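Local atomic coordinates of gifsy-2 prophage ATP-binding sugar transporter-like protein (Salmonella typhimurium LT2, PDB entry 2PP6), a protein that is of unproven function but may bind ATP and take part in sugar transport, and folds as a small prophage-encoded beta barrel. Residues A[29-42]-A[53-65]. Sequence-based numbering, arbitrary orientation.
Sequences INGTDCIVVESDFL and KNVVVFSGNVIPR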
ATOM      1  N   ILE A  29     -22.213  11.861  18.345  1.00 20.92           N
ATOM      2  CA  ILE A  29     -23.328  11.467  17.489  1.00 22.41           C
ATOM      3  C   ILE A  29     -24.337  10.688  18.310  1.00 22.71           C
ATOM      4  O   ILE A  29     -24.035   9.640  18.849  1.00 23.27           O
ATOM      5  CB  ILE A  29     -22.869  10.581  16.329  1.00 20.84           C
ATOM      6  CG1 ILE A  29     -21.985  11.398  15.372  1.00 21.33           C
ATOM      7  CG2 ILE A  29     -24.079  10.001  15.621  1.00 18.43           C
ATOM      8  CD1 ILE A  29     -21.578  10.660  14.097  1.00 16.75           C
ATOM      9  N   ASN A  30     -25.547  11.216  18.393  1.00 30.83           N
ATOM     10  CA  ASN A  30     -26.604  10.603  19.172  1.00 32.17           C
ATOM     11  C   ASN A  30     -26.149  10.098  20.542  1.00 30.38           C
ATOM     12  O   ASN A  30     -26.457   8.983  20.940  1.00 27.56           O
ATOM     13  CB  ASN A  30     -27.259   9.471  18.397  1.00 39.14           C
ATOM     14  CG  ASN A  30     -28.609   9.130  18.950  1.00 38.43           C
ATOM     15  OD1 ASN A  30     -29.387  10.026  19.273  1.00 38.44           O
ATOM     16  ND2 ASN A  30     -28.906   7.844  19.066  1.00 38.20           N
ATOM     17  N   GLY A  31     -25.409  10.924  21.263  1.00 29.52           N
ATOM     18  CA  GLY A  31     -24.974  10.532  22.592  1.00 28.73           C
ATOM     19  C   GLY A  31     -23.679   9.757  22.700  1.00 27.39           C
ATOM     20  O   GLY A  31     -23.230   9.506  23.812  1.00 29.59           O
ATOM     21  N   THR A  32     -23.083   9.372  21.573  1.00 27.32           N
ATOM     22  CA  THR A  32     -21.832   8.622  21.593  1.00 27.42           C
ATOM     23  C   THR A  32     -20.686   9.413  20.964  1.00 30.27           C
ATOM     24  O   THR A  32     -20.817   9.957  19.865  1.00 27.31           O
ATOM     25  CB  THR A  32     -21.948   7.295  20.810  1.00 31.71           C
ATOM     26  OG1 THR A  32     -23.135   6.593  21.189  1.00 30.58           O
ATOM     27  CG2 THR A  32     -20.757   6.416  21.100  1.00 29.12           C
ATOM     28  N   ASP A  33     -19.560   9.463  21.663  1.00 29.76           N
ATOM     29  CA  ASP A  33     -18.402  10.166  21.146  1.00 32.26           C
ATOM     30  C   ASP A  33     -17.684   9.286  20.133  1.00 31.23           C
ATOM     31  O   ASP A  33     -17.593   8.078  20.314  1.00 31.75           O
ATOM     32  CB  ASP A  33     -17.476  10.546  22.288  1.00 42.87           C
ATOM     33  CG  ASP A  33     -18.121  11.528  23.242  1.00 48.21           C
ATOM     34  OD1 ASP A  33     -18.769  12.492  22.757  1.00 45.62           O
ATOM     35  OD2 ASP A  33     -17.976  11.341  24.472  1.00 54.22           O
ATOM     36  N   CYS A  34     -17.197   9.887  19.057  1.00 28.17           N
ATOM     37  CA  CYS A  34     -16.505   9.132  18.015  1.00 26.30           C
ATOM     38  C   CYS A  34     -15.664  10.018  17.093  1.00 24.52           C
ATOM     39  O   CYS A  34     -15.739  11.242  17.153  1.00 24.60           O
ATOM     40  CB  CYS A  34     -17.524   8.361  17.182  1.00 29.59           C
ATOM     41  SG  CYS A  34     -18.760   9.420  16.445  1.00 28.82           S
ATOM     42  N   ILE A  35     -14.870   9.394  16.232  1.00 13.83           N
ATOM     43  CA  ILE A  35     -14.006  10.155  15.344  1.00 14.18           C
ATOM     44  C   ILE A  35     -14.556  10.277  13.933  1.00 15.64           C
ATOM     45  O   ILE A  35     -15.026   9.315  13.308  1.00 13.55           O
ATOM     46  CB  ILE A  35     -12.546   9.565  15.309  1.00 11.31           C
ATOM     47  CG1 ILE A  35     -11.738  10.076  16.503  1.00  6.54           C
ATOM     48  CG2 ILE A  35     -11.799  10.047  14.062  1.00  4.96           C
ATOM     49  CD1 ILE A  35     -12.361   9.873  17.828  1.00  9.87           C
ATOM     50  N   VAL A  36     -14.469  11.482  13.411  1.00 14.06           N
ATOM     51  CA  VAL A  36     -15.004  11.711  12.096  1.00 13.67           C
ATOM     52  C   VAL A  36     -13.978  12.518  11.303  1.00 14.55           C
ATOM     53  O   VAL A  36     -13.133  13.192  11.882  1.00 15.10           O
ATOM     54  CB  VAL A  36     -16.367  12.449  12.273  1.00 25.80           C
ATOM     55  CG1 VAL A  36     -16.266  13.895  11.823  1.00 19.06           C
ATOM     56  CG2 VAL A  36     -17.465  11.673  11.580  1.00 26.22           C
ATOM     57  N   VAL A  37     -14.007  12.430   9.987  1.00 20.98           N
ATOM     58  CA  VAL A  37     -13.061  13.216   9.205  1.00 21.29           C
ATOM     59  C   VAL A  37     -13.837  13.995   8.155  1.00 26.17           C
ATOM     60  O   VAL A  37     -14.674  13.425   7.446  1.00 23.76           O
ATOM     61  CB  VAL A  37     -11.983  12.319   8.532  1.00 14.34           C
ATOM     62  CG1 VAL A  37     -11.119  13.146   7.599  1.00  8.85           C
ATOM     63  CG2 VAL A  37     -11.101  11.669   9.606  1.00 15.09           C
ATOM     64  N   GLU A  38     -13.581  15.301   8.082  1.00 21.91           N
ATOM     65  CA  GLU A  38     -14.251  16.159   7.116  1.00 25.63           C
ATOM     66  C   GLU A  38     -13.963  15.681   5.701  1.00 27.55           C
ATOM     67  O   GLU A  38     -12.836  15.291   5.384  1.00 22.47           O
ATOM     68  CB  GLU A  38     -13.807  17.606   7.299  1.00 39.94           C
ATOM     69  CG  GLU A  38     -14.165  18.128   8.678  1.00 56.54           C
ATOM     70  CD  GLU A  38     -14.561  19.600   8.687  1.00 64.38           C
ATOM     71  OE1 GLU A  38     -15.496  19.980   7.939  1.00 68.35           O
ATOM     72  OE2 GLU A  38     -13.943  20.375   9.453  1.00 65.68           O
ATOM     73  N   SER A  39     -14.989  15.696   4.854  1.00 36.56           N
ATOM     74  CA  SER A  39     -14.838  15.237   3.479  1.00 42.24           C
ATOM     75  C   SER A  39     -13.874  16.076   2.674  1.00 47.93           C
ATOM     76  O   SER A  39     -13.412  15.658   1.622  1.00 47.62           O
ATOM     77  CB  SER A  39     -16.193  15.197   2.782  1.00 53.07           C
ATOM     78  OG  SER A  39     -16.963  14.107   3.266  1.00 55.07           O
ATOM     79  N   ASP A  40     -13.567  17.266   3.169  1.00 60.12           N
ATOM     80  CA  ASP A  40     -12.635  18.143   2.479  1.00 64.30           C
ATOM     81  C   ASP A  40     -11.335  17.375   2.281  1.00 60.91           C
ATOM     82  O   ASP A  40     -10.795  17.334   1.187  1.00 59.57           O
ATOM     83  CB  ASP A  40     -12.370  19.392   3.317  1.00 91.61           C
ATOM     84  CG  ASP A  40     -13.645  20.001   3.883  1.00110.96           C
ATOM     85  OD1 ASP A  40     -13.556  21.055   4.548  1.00119.56           O
ATOM     86  OD2 ASP A  40     -14.737  19.427   3.671  1.00120.87           O
ATOM     87  N   PHE A  41     -10.864  16.746   3.351  1.00 54.02           N
ATOM     88  CA  PHE A  41      -9.622  15.979   3.350  1.00 48.64           C
ATOM     89  C   PHE A  41      -9.615  14.678   2.552  1.00 47.07           C
ATOM     90  O   PHE A  41      -8.556  14.077   2.380  1.00 49.78           O
ATOM     91  CB  PHE A  41      -9.243  15.627   4.784  1.00 53.42           C
ATOM     92  CG  PHE A  41      -9.045  16.812   5.673  1.00 54.15           C
ATOM     93  CD1 PHE A  41      -7.835  17.494   5.683  1.00 54.15           C
ATOM     94  CD2 PHE A  41     -10.066  17.245   6.509  1.00 54.09           C
ATOM     95  CE1 PHE A  41      -7.648  18.590   6.512  1.00 53.21           C
ATOM     96  CE2 PHE A  41      -9.888  18.340   7.341  1.00 52.10           C
ATOM     97  CZ  PHE A  41      -8.679  19.011   7.343  1.00 53.22           C
ATOM     98  N   LEU A  42     -10.764  14.235   2.058  1.00 44.35           N
ATOM     99  CA  LEU A  42     -10.817  12.955   1.352  1.00 44.83           C
ATOM    100  C   LEU A  42     -11.341  12.987  -0.090  1.00 48.32           C
ATOM    101  O   LEU A  42     -10.926  12.183  -0.932  1.00 50.64           O
ATOM    102  CB  LEU A  42     -11.670  11.981   2.174  1.00 31.82           C
ATOM    103  CG  LEU A  42     -11.574  12.081   3.709  1.00 26.36           C
ATOM    104  CD1 LEU A  42     -12.820  11.498   4.345  1.00 20.14           C
ATOM    105  CD2 LEU A  42     -10.330  11.373   4.214  1.00 19.42           C
ATOM    106  N   LYS A  53     -22.588  20.608   5.953  1.00 47.34           N
ATOM    107  CA  LYS A  53     -21.331  19.898   6.211  1.00 42.33           C
ATOM    108  C   LYS A  53     -21.388  18.398   5.861  1.00 39.52           C
ATOM    109  O   LYS A  53     -22.436  17.757   5.969  1.00 34.28           O
ATOM    110  CB  LYS A  53     -20.952  20.069   7.684  1.00 62.93           C
ATOM    111  CG  LYS A  53     -19.585  19.535   8.052  1.00 67.29           C
ATOM    112  CD  LYS A  53     -18.490  20.524   7.736  1.00 69.88           C
ATOM    113  CE  LYS A  53     -18.610  21.751   8.619  1.00 70.33           C
ATOM    114  NZ  LYS A  53     -17.482  22.695   8.396  1.00 71.16           N
ATOM    115  N   ASN A  54     -20.247  17.845   5.457  1.00 34.40           N
ATOM    116  CA  ASN A  54     -20.156  16.435   5.082  1.00 29.83           C
ATOM    117  C   ASN A  54     -18.971  15.739   5.761  1.00 26.87           C
ATOM    118  O   ASN A  54     -17.860  16.252   5.747  1.00 24.46           O
ATOM    119  CB  ASN A  54     -20.035  16.331   3.565  1.00 35.23           C
ATOM    120  CG  ASN A  54     -20.866  15.214   3.007  1.00 39.37           C
ATOM    121  OD1 ASN A  54     -20.459  14.057   3.029  1.00 42.29           O
ATOM    122  ND2 ASN A  54     -22.056  15.547   2.526  1.00 42.80           N
ATOM    123  N   VAL A  55     -19.194  14.573   6.359  1.00 36.91           N
ATOM    124  CA  VAL A  55     -18.108  13.877   7.053  1.00 35.02           C
ATOM    125  C   VAL A  55     -18.259  12.368   7.015  1.00 32.99           C
ATOM    126  O   VAL A  55     -19.375  11.860   6.937  1.00 34.14           O
ATOM    127  CB  VAL A  55     -18.073  14.247   8.536  1.00 19.87           C
ATOM    128  CG1 VAL A  55     -18.189  15.749   8.704  1.00 12.02           C
ATOM    129  CG2 VAL A  55     -19.204  13.532   9.265  1.00 22.41           C
ATOM    130  N   VAL A  56     -17.147  11.641   7.075  1.00 25.70           N
ATOM    131  CA  VAL A  56     -17.262  10.194   7.111  1.00 23.18           C
ATOM    132  C   VAL A  56     -16.815   9.710   8.499  1.00 21.99           C
ATOM    133  O   VAL A  56     -15.857  10.220   9.075  1.00 21.91           O
ATOM    134  CB  VAL A  56     -16.483   9.510   5.962  1.00 19.48           C
ATOM    135  CG1 VAL A  56     -16.005  10.530   4.989  1.00 17.75           C
ATOM    136  CG2 VAL A  56     -15.383   8.671   6.500  1.00 19.51           C
ATOM    137  N   VAL A  57     -17.556   8.749   9.041  1.00 17.81           N
ATOM    138  CA  VAL A  57     -17.326   8.212  10.373  1.00 18.78           C
ATOM    139  C   VAL A  57     -16.316   7.078  10.435  1.00 19.07           C
ATOM    140  O   VAL A  57     -16.523   6.020   9.847  1.00 24.17           O
ATOM    141  CB  VAL A  57     -18.666   7.724  10.964  1.00 14.69           C
ATOM    142  CG1 VAL A  57     -18.481   7.262  12.406  1.00  9.95           C
ATOM    143  CG2 VAL A  57     -19.676   8.844  10.894  1.00  8.04           C
ATOM    144  N   PHE A  58     -15.236   7.278  11.177  1.00 22.45           N
ATOM    145  CA  PHE A  58     -14.214   6.244  11.276  1.00 21.41           C
ATOM    146  C   PHE A  58     -14.339   5.278  12.448  1.00 22.96           C
ATOM    147  O   PHE A  58     -14.002   4.109  12.317  1.00 27.72           O
ATOM    148  CB  PHE A  58     -12.830   6.880  11.274  1.00 15.78           C
ATOM    149  CG  PHE A  58     -12.352   7.274   9.901  1.00 16.52           C
ATOM    150  CD1 PHE A  58     -11.250   6.658   9.337  1.00 13.39           C
ATOM    151  CD2 PHE A  58     -13.017   8.256   9.167  1.00 18.28           C
ATOM    152  CE1 PHE A  58     -10.815   7.012   8.055  1.00 18.67           C
ATOM    153  CE2 PHE A  58     -12.586   8.618   7.891  1.00 19.26           C
ATOM    154  CZ  PHE A  58     -11.488   7.997   7.332  1.00 19.17           C
ATOM    155  N   SER A  59     -14.836   5.744  13.584  1.00 19.36           N
ATOM    156  CA  SER A  59     -14.983   4.877  14.747  1.00 20.83           C
ATOM    157  C   SER A  59     -15.942   3.736  14.416  1.00 22.29           C
ATOM    158  O   SER A  59     -16.899   3.923  13.656  1.00 23.43           O
ATOM    159  CB  SER A  59     -15.517   5.688  15.922  1.00 23.96           C
ATOM    160  OG  SER A  59     -14.662   6.782  16.191  1.00 29.22           O
ATOM    161  N   GLY A  60     -15.694   2.551  14.976  1.00 17.28           N
ATOM    162  CA  GLY A  60     -16.569   1.421  14.697  1.00 18.46           C
ATOM    163  C   GLY A  60     -17.588   1.194  15.792  1.00 21.21           C
ATOM    164  O   GLY A  60     -18.303   0.201  15.776  1.00 15.62           O
ATOM    165  N   ASN A  61     -17.674   2.121  16.743  1.00 22.61           N
ATOM    166  CA  ASN A  61     -18.588   1.945  17.857  1.00 23.65           C
ATOM    167  C   ASN A  61     -19.898   2.715  17.760  1.00 22.01           C
ATOM    168  O   ASN A  61     -20.638   2.788  18.734  1.00 14.86           O
ATOM    169  CB  ASN A  61     -17.875   2.273  19.178  1.00 25.14           C
ATOM    170  CG  ASN A  61     -17.539   3.747  19.321  1.00 39.27           C
ATOM    171  OD1 ASN A  61     -17.032   4.363  18.390  1.00 49.68           O
ATOM    172  ND2 ASN A  61     -17.793   4.307  20.498  1.00 45.22           N
ATOM    173  N   VAL A  62     -20.185   3.269  16.583  1.00 22.50           N
ATOM    174  CA  VAL A  62     -21.429   4.008  16.355  1.00 22.72           C
ATOM    175  C   VAL A  62     -22.085   3.583  15.054  1.00 23.87           C
ATOM    176  O   VAL A  62     -21.420   3.095  14.135  1.00 24.81           O
ATOM    177  CB  VAL A  62     -21.220   5.556  16.266  1.00 20.92           C
ATOM    178  CG1 VAL A  62     -20.731   6.100  17.587  1.00 24.65           C
ATOM    179  CG2 VAL A  62     -20.229   5.885  15.179  1.00 15.54           C
ATOM    180  N   ILE A  63     -23.399   3.768  14.993  1.00 34.67           N
ATOM    181  CA  ILE A  63     -24.194   3.478  13.792  1.00 39.34           C
ATOM    182  C   ILE A  63     -25.066   4.714  13.597  1.00 39.44           C
ATOM    183  O   ILE A  63     -26.191   4.773  14.099  1.00 38.89           O
ATOM    184  CB  ILE A  63     -25.131   2.260  13.960  1.00 53.68           C
ATOM    185  CG1 ILE A  63     -25.054   1.731  15.387  1.00 60.82           C
ATOM    186  CG2 ILE A  63     -24.756   1.184  12.968  1.00 58.06           C
ATOM    187  CD1 ILE A  63     -25.960   0.552  15.644  1.00 66.07           C
ATOM    188  N   PRO A  64     -24.555   5.722  12.874  1.00 19.27           N
ATOM    189  CA  PRO A  64     -25.324   6.947  12.647  1.00 17.14           C
ATOM    190  C   PRO A  64     -26.641   6.745  11.905  1.00 18.54           C
ATOM    191  O   PRO A  64     -26.774   5.833  11.095  1.00 13.51           O
ATOM    192  CB  PRO A  64     -24.338   7.828  11.888  1.00 20.89           C
ATOM    193  CG  PRO A  64     -23.512   6.841  11.136  1.00 21.96           C
ATOM    194  CD  PRO A  64     -23.264   5.772  12.166  1.00 19.10           C
ATOM    195  N   ARG A  65     -27.617   7.606  12.191  1.00 35.11           N
ATOM    196  CA  ARG A  65     -28.931   7.532  11.550  1.00 41.30           C
ATOM    197  C   ARG A  65     -29.496   8.871  11.139  1.00 44.15           C
ATOM    198  O   ARG A  65     -29.146   9.900  11.716  1.00 42.11           O
ATOM    199  CB  ARG A  65     -29.929   6.868  12.481  1.00 46.18           C
ATOM    200  CG  ARG A  65     -29.948   5.382  12.323  1.00 58.66           C
ATOM    201  CD  ARG A  65     -30.031   4.697  13.641  1.00 68.73           C
ATOM    202  NE  ARG A  65     -29.891   3.257  13.466  1.00 74.64           N
ATOM    203  CZ  ARG A  65     -29.381   2.438  14.380  1.00 77.61           C
ATOM    204  NH1 ARG A  65     -28.955   2.919  15.544  1.00 78.08           N
ATOM    205  NH2 ARG A  65     -29.297   1.135  14.130  1.00 75.79           N
TER
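The carbonyl O of Asn54 takes a backbone bond from Ser39 N (3.1 Å) and a weak one from Ser39 OG. Ser39, just past strand 32-38 where a 3-10 segment begins, suits the place because its small hydroxyl can add that second bond to the one from its N-H. From here strands 32-38 and 53-57 run antiparallel as barrel neighbours. Val37 and Val56 form a hydrogen-bonded pair, Val37 N reaching Val56 O at 3.0 Å and Val56 N returning to Val37 O. The ladder goes on through Phe58 N to Ile35 O. At the same residue a side chain serves the N-H: Ser59 OG accepts from Ile35 N, nearly straight at 173°.

Val36, Val55 and Val57 share one face, where Val36 CG2 meets Val55 CG2 and lies 3.7 Å from Val57 CG2; short, beta-branched valines suit a strand and let methyls from neighbouring strands meet directly. On the other face, Val37 CG2 approaches the Phe58 ring obliquely, nearest CE2 (3.8 Å), in an off-centre CH-pi contact, and Leu42 CD1 meets Val56 CG1 tip to tip. Lys53, bent at chi2 and chi3, brings NZ 3.4 Å from Glu38 OE1, a salt bridge whose hydrogen bond is weak, while Glu38 OE2 pairs with Arg73. With two cationic partners, this buried carboxylate is probably kept ionised.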